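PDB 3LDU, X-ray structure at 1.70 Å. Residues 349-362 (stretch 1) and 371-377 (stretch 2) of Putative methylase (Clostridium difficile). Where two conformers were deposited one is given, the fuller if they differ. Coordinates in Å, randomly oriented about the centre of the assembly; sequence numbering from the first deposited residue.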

# COMPACT_ATOMS: atom_id res chain seq x y z
N PHE A 349 -2.32 -17.69 -18.21
CA PHE A 349 -0.90 -17.39 -18.25
C PHE A 349 -0.02 -18.64 -18.23
O PHE A 349 0.87 -18.79 -19.06
N GLU A 350 -0.29 -19.55 -17.29
CA GLU A 350 0.54 -20.73 -17.13
C GLU A 350 0.62 -21.54 -18.41
O GLU A 350 1.68 -22.07 -18.75
N TYR A 351 -0.49 -21.62 -19.12
CA TYR A 351 -0.51 -22.37 -20.38
C TYR A 351 0.43 -21.77 -21.44
O TYR A 351 1.19 -22.49 -22.09
N GLU A 352 0.40 -20.45 -21.61
CA GLU A 352 1.23 -19.82 -22.63
C GLU A 352 2.70 -19.73 -22.18
O GLU A 352 3.62 -19.89 -23.00
N PHE A 353 2.90 -19.49 -20.89
CA PHE A 353 4.23 -19.45 -20.29
C PHE A 353 4.93 -20.81 -20.33
O PHE A 353 6.16 -20.88 -20.38
N GLY A 354 4.15 -21.89 -20.32
CA GLY A 354 4.71 -23.23 -20.47
C GLY A 354 5.14 -23.89 -19.18
O GLY A 354 5.95 -24.82 -19.19
N GLN A 355 4.60 -23.42 -18.05
CA GLN A 355 4.99 -23.95 -16.75
C GLN A 355 3.92 -23.66 -15.70
O GLN A 355 3.36 -22.56 -15.68
N LYS A 356 3.63 -24.65 -14.86
CA LYS A 356 2.64 -24.51 -13.80
C LYS A 356 3.32 -23.87 -12.60
O LYS A 356 4.43 -24.25 -12.24
N ALA A 357 2.67 -22.88 -11.99
CA ALA A 357 3.27 -22.20 -10.86
C ALA A 357 3.17 -23.04 -9.58
O ALA A 357 2.26 -23.85 -9.43
N ASP A 358 4.12 -22.82 -8.68
CA ASP A 358 4.06 -23.38 -7.34
C ASP A 358 2.83 -22.83 -6.61
O ASP A 358 2.11 -23.58 -5.94
N LYS A 359 2.60 -21.52 -6.73
CA LYS A 359 1.44 -20.88 -6.13
C LYS A 359 0.90 -19.83 -7.08
O LYS A 359 1.65 -19.24 -7.86
N LYS A 360 -0.40 -19.60 -7.02
CA LYS A 360 -1.05 -18.56 -7.80
C LYS A 360 -1.89 -17.77 -6.80
O LYS A 360 -2.81 -18.32 -6.20
N ARG A 361 -1.57 -16.49 -6.61
CA ARG A 361 -2.29 -15.69 -5.63
C ARG A 361 -3.13 -14.60 -6.29
O ARG A 361 -2.64 -13.84 -7.13
N LYS A 362 -4.40 -14.53 -5.89
CA LYS A 362 -5.29 -13.52 -6.44
C LYS A 362 -5.05 -12.18 -5.76
O LYS A 362 -5.09 -12.08 -4.54
N ASN A 371 -3.38 -11.99 -11.08
CA ASN A 371 -2.85 -13.11 -10.30
C ASN A 371 -1.33 -13.02 -10.24
O ASN A 371 -0.70 -12.58 -11.19
N PHE A 372 -0.76 -13.42 -9.11
CA PHE A 372 0.69 -13.44 -8.95
C PHE A 372 1.11 -14.90 -9.05
O PHE A 372 0.78 -15.70 -8.18
N PHE A 373 1.81 -15.24 -10.14
CA PHE A 373 2.26 -16.61 -10.39
C PHE A 373 3.69 -16.79 -9.88
O PHE A 373 4.61 -16.11 -10.33
N GLN A 374 3.89 -17.74 -8.97
CA GLN A 374 5.16 -17.85 -8.25
C GLN A 374 5.88 -19.11 -8.69
O GLN A 374 5.30 -20.19 -8.66
N TYR A 375 7.14 -18.96 -9.09
CA TYR A 375 7.95 -20.09 -9.58
C TYR A 375 9.29 -20.14 -8.86
O TYR A 375 10.32 -19.82 -9.46
N PRO A 376 9.30 -20.55 -7.58
CA PRO A 376 10.57 -20.72 -6.88
C PRO A 376 11.40 -21.79 -7.56
O PRO A 376 10.83 -22.75 -8.10
N GLY A 377 12.72 -21.63 -7.56
CA GLY A 377 13.62 -22.56 -8.22
C GLY A 377 13.58 -23.93 -7.58
O GLY A 377 13.07 -24.09 -6.47

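Packing of the helix-loop-strand 349-362 against strand 371-375 in a putative methylase; the strands 359-362 and 371-375 run antiparallel, and 827 Å² is buried between the stretches. Backbone bonds set the register: Gln374 N to Lys359 O (2.9 Å), Arg361 N to Phe372 O (2.9 Å) and Phe372 N to Arg361 O (2.8 Å), with Asp358 N to Gln374 O (2.9 Å) extending the pairing into the loop.

Tyr375 covers the most contact area. Its CA-to-CB bond points sideways, but chi1 m (-63°) with chi2 at -95° brings the ring end back to the first stretch, where OH donates to Gln355 O (2.8 Å) in the turn after the helix. Ala357 CA lies over one ring face, 3.9 Å from the Tyr375 ring centroid in a CH-pi contact, and Phe353 CE2 lies over the opposite face. Phe349 and Phe353, one helical turn apart, both point toward the strand with chi1 t; their rings approach the tyrosine hydroxyl, Phe349 CE2 to Tyr375 OH at 3.5 Å and Phe353 CD2 to Tyr375 OH at 3.6 Å. Phe373, also m (-63°), turns its ring end toward the helix. Phe349 CD2 sits over one face of that ring, 3.6 Å from Phe373 CD2, with the ring planes inclined at 34°.

Glu350 points sideways; m and t at chi1 and chi2 carry its carboxylate past the Phe373 ring edge (Glu350 OE1 to Phe373 CE1, 3.6 Å), and OE2 accepts from Ala357 N (2.8 Å), tying the helix to the loop. The small Ala357 side chain touches both Phe373 and Tyr375, its CB 4.1 Å from Phe373 CB and 3.7 Å from Tyr375 CZ.

On the sheet face shared by Lys360, Lys362, Asn371 and Phe373, Lys360 is fully extended (all chi t), so its aliphatic chain runs alongside its neighbours: CD is 3.5 Å from Phe373 CE1 and CE 3.4 Å from Asn371 CG. Asn371, chi1 m, places OD1 3.6 Å from Lys362 CA.

On the other face, Gln374 (m, t) extends back toward the first stretch. Its OE1 accepts a weak bond from Arg361 NE (2.7 Å), whose chain (m, t, t) presents the guanidinium edge. Water 1 accepts from Gln374 NE2 and donates to Asp358 OD2 (water O to each, 2.8 Å). The same carboxylate oxygen forms a salt bridge with Lys359 NZ (OD2 to NZ, 3.0 Å); the lysine chain (m, t, t) leads away from the second stretch, and chi4 p sets NZ beside Asp358 OD2.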

# COMPACT_ATOMS: atom_id res chain seq x y z
CB PHE A 349 -0.49 -16.45 -17.11
CG PHE A 349 1.00 -16.31 -16.96
CD1 PHE A 349 1.71 -15.46 -17.80
CD2 PHE A 349 1.69 -17.06 -16.03
CE1 PHE A 349 3.09 -15.34 -17.68
CE2 PHE A 349 3.06 -16.95 -15.92
CZ PHE A 349 3.76 -16.09 -16.74
CB GLU A 350 0.03 -21.59 -15.97
CG GLU A 350 0.26 -20.95 -14.61
CD GLU A 350 -0.57 -21.59 -13.53
OE1 GLU A 350 -1.80 -21.42 -13.56
OE2 GLU A 350 0.01 -22.27 -12.65
CB TYR A 351 -1.94 -22.49 -20.92
CG TYR A 351 -2.00 -23.25 -22.22
CD1 TYR A 351 -1.88 -24.63 -22.24
CD2 TYR A 351 -2.15 -22.58 -23.43
CE1 TYR A 351 -1.93 -25.33 -23.44
CE2 TYR A 351 -2.19 -23.27 -24.63
CZ TYR A 351 -2.08 -24.64 -24.63
OH TYR A 351 -2.12 -25.34 -25.82
CB GLU A 352 0.69 -18.44 -22.99
CG GLU A 352 -0.77 -18.44 -23.41
CD GLU A 352 -1.01 -19.16 -24.72
OE1 GLU A 352 -0.02 -19.46 -25.43
OE2 GLU A 352 -2.18 -19.41 -25.06
CB PHE A 353 4.12 -18.95 -18.84
CG PHE A 353 5.43 -18.72 -18.17
CD1 PHE A 353 6.23 -17.64 -18.53
CD2 PHE A 353 5.87 -19.56 -17.16
CE1 PHE A 353 7.44 -17.41 -17.91
CE2 PHE A 353 7.08 -19.34 -16.53
CZ PHE A 353 7.87 -18.25 -16.91
CB GLN A 355 6.34 -23.36 -16.34
CG GLN A 355 7.00 -24.04 -15.16
CD GLN A 355 8.35 -23.43 -14.83
OE1 GLN A 355 8.97 -23.77 -13.82
NE2 GLN A 355 8.80 -22.51 -15.69
CB LYS A 356 2.07 -25.89 -13.42
CG LYS A 356 0.93 -25.83 -12.41
CD LYS A 356 0.18 -27.14 -12.30
CE LYS A 356 0.63 -27.97 -11.10
NZ LYS A 356 2.05 -28.39 -11.18
CB ALA A 357 2.62 -20.82 -10.64
CB ASP A 358 5.33 -23.02 -6.57
CG ASP A 358 5.24 -23.40 -5.10
OD1 ASP A 358 4.93 -24.57 -4.81
OD2 ASP A 358 5.49 -22.53 -4.24
CB LYS A 359 1.81 -20.22 -4.81
CG LYS A 359 2.26 -21.19 -3.74
CD LYS A 359 2.43 -20.46 -2.41
CE LYS A 359 3.01 -21.36 -1.33
NZ LYS A 359 4.44 -21.68 -1.58
CB LYS A 360 -1.94 -19.19 -8.86
CG LYS A 360 -2.79 -18.22 -9.66
CD LYS A 360 -3.60 -18.98 -10.71
CE LYS A 360 -4.61 -18.09 -11.41
NZ LYS A 360 -5.31 -18.81 -12.52
CB ARG A 361 -1.32 -15.09 -4.61
CG ARG A 361 -0.56 -16.14 -3.82
CD ARG A 361 0.37 -15.49 -2.82
NE ARG A 361 1.26 -16.45 -2.15
CZ ARG A 361 1.28 -16.64 -0.84
NH1 ARG A 361 2.13 -17.49 -0.30
NH2 ARG A 361 0.45 -15.96 -0.06
CB LYS A 362 -6.76 -13.95 -6.28
CG LYS A 362 -7.74 -12.89 -6.77
CD LYS A 362 -9.19 -13.37 -6.66
CE LYS A 362 -9.45 -14.60 -7.52
NZ LYS A 362 -10.91 -14.89 -7.65
CB ASN A 371 -3.24 -14.45 -10.92
CG ASN A 371 -4.71 -14.75 -10.76
OD1 ASN A 371 -5.17 -15.06 -9.66
ND2 ASN A 371 -5.45 -14.67 -11.85
CB PHE A 372 1.06 -12.88 -7.58
CG PHE A 372 2.53 -12.63 -7.37
CD1 PHE A 372 3.31 -12.02 -8.36
CD2 PHE A 372 3.13 -12.97 -6.18
CE1 PHE A 372 4.66 -11.77 -8.15
CE2 PHE A 372 4.48 -12.74 -5.96
CZ PHE A 372 5.24 -12.13 -6.94
CB PHE A 373 2.22 -16.89 -11.88
CG PHE A 373 0.85 -16.82 -12.47
CD1 PHE A 373 0.04 -17.95 -12.49
CD2 PHE A 373 0.37 -15.65 -13.02
CE1 PHE A 373 -1.23 -17.90 -13.04
CE2 PHE A 373 -0.89 -15.59 -13.58
CZ PHE A 373 -1.69 -16.72 -13.59
CB GLN A 374 4.88 -17.91 -6.75
CG GLN A 374 4.11 -16.70 -6.27
CD GLN A 374 3.70 -16.76 -4.81
OE1 GLN A 374 2.75 -16.09 -4.41
NE2 GLN A 374 4.41 -17.55 -4.02
CB TYR A 375 8.20 -19.95 -11.07
CG TYR A 375 6.99 -19.98 -11.95
CD1 TYR A 375 6.57 -21.18 -12.54
CD2 TYR A 375 6.26 -18.83 -12.23
CE1 TYR A 375 5.46 -21.21 -13.37
CE2 TYR A 375 5.14 -18.85 -13.05
CZ TYR A 375 4.74 -20.05 -13.62
OH TYR A 375 3.64 -20.09 -14.44
CB PRO A 376 10.15 -21.19 -5.48
CG PRO A 376 8.73 -21.68 -5.64
CD PRO A 376 8.14 -20.79 -6.70
O HOH W 1 6.03 -19.77 -4.12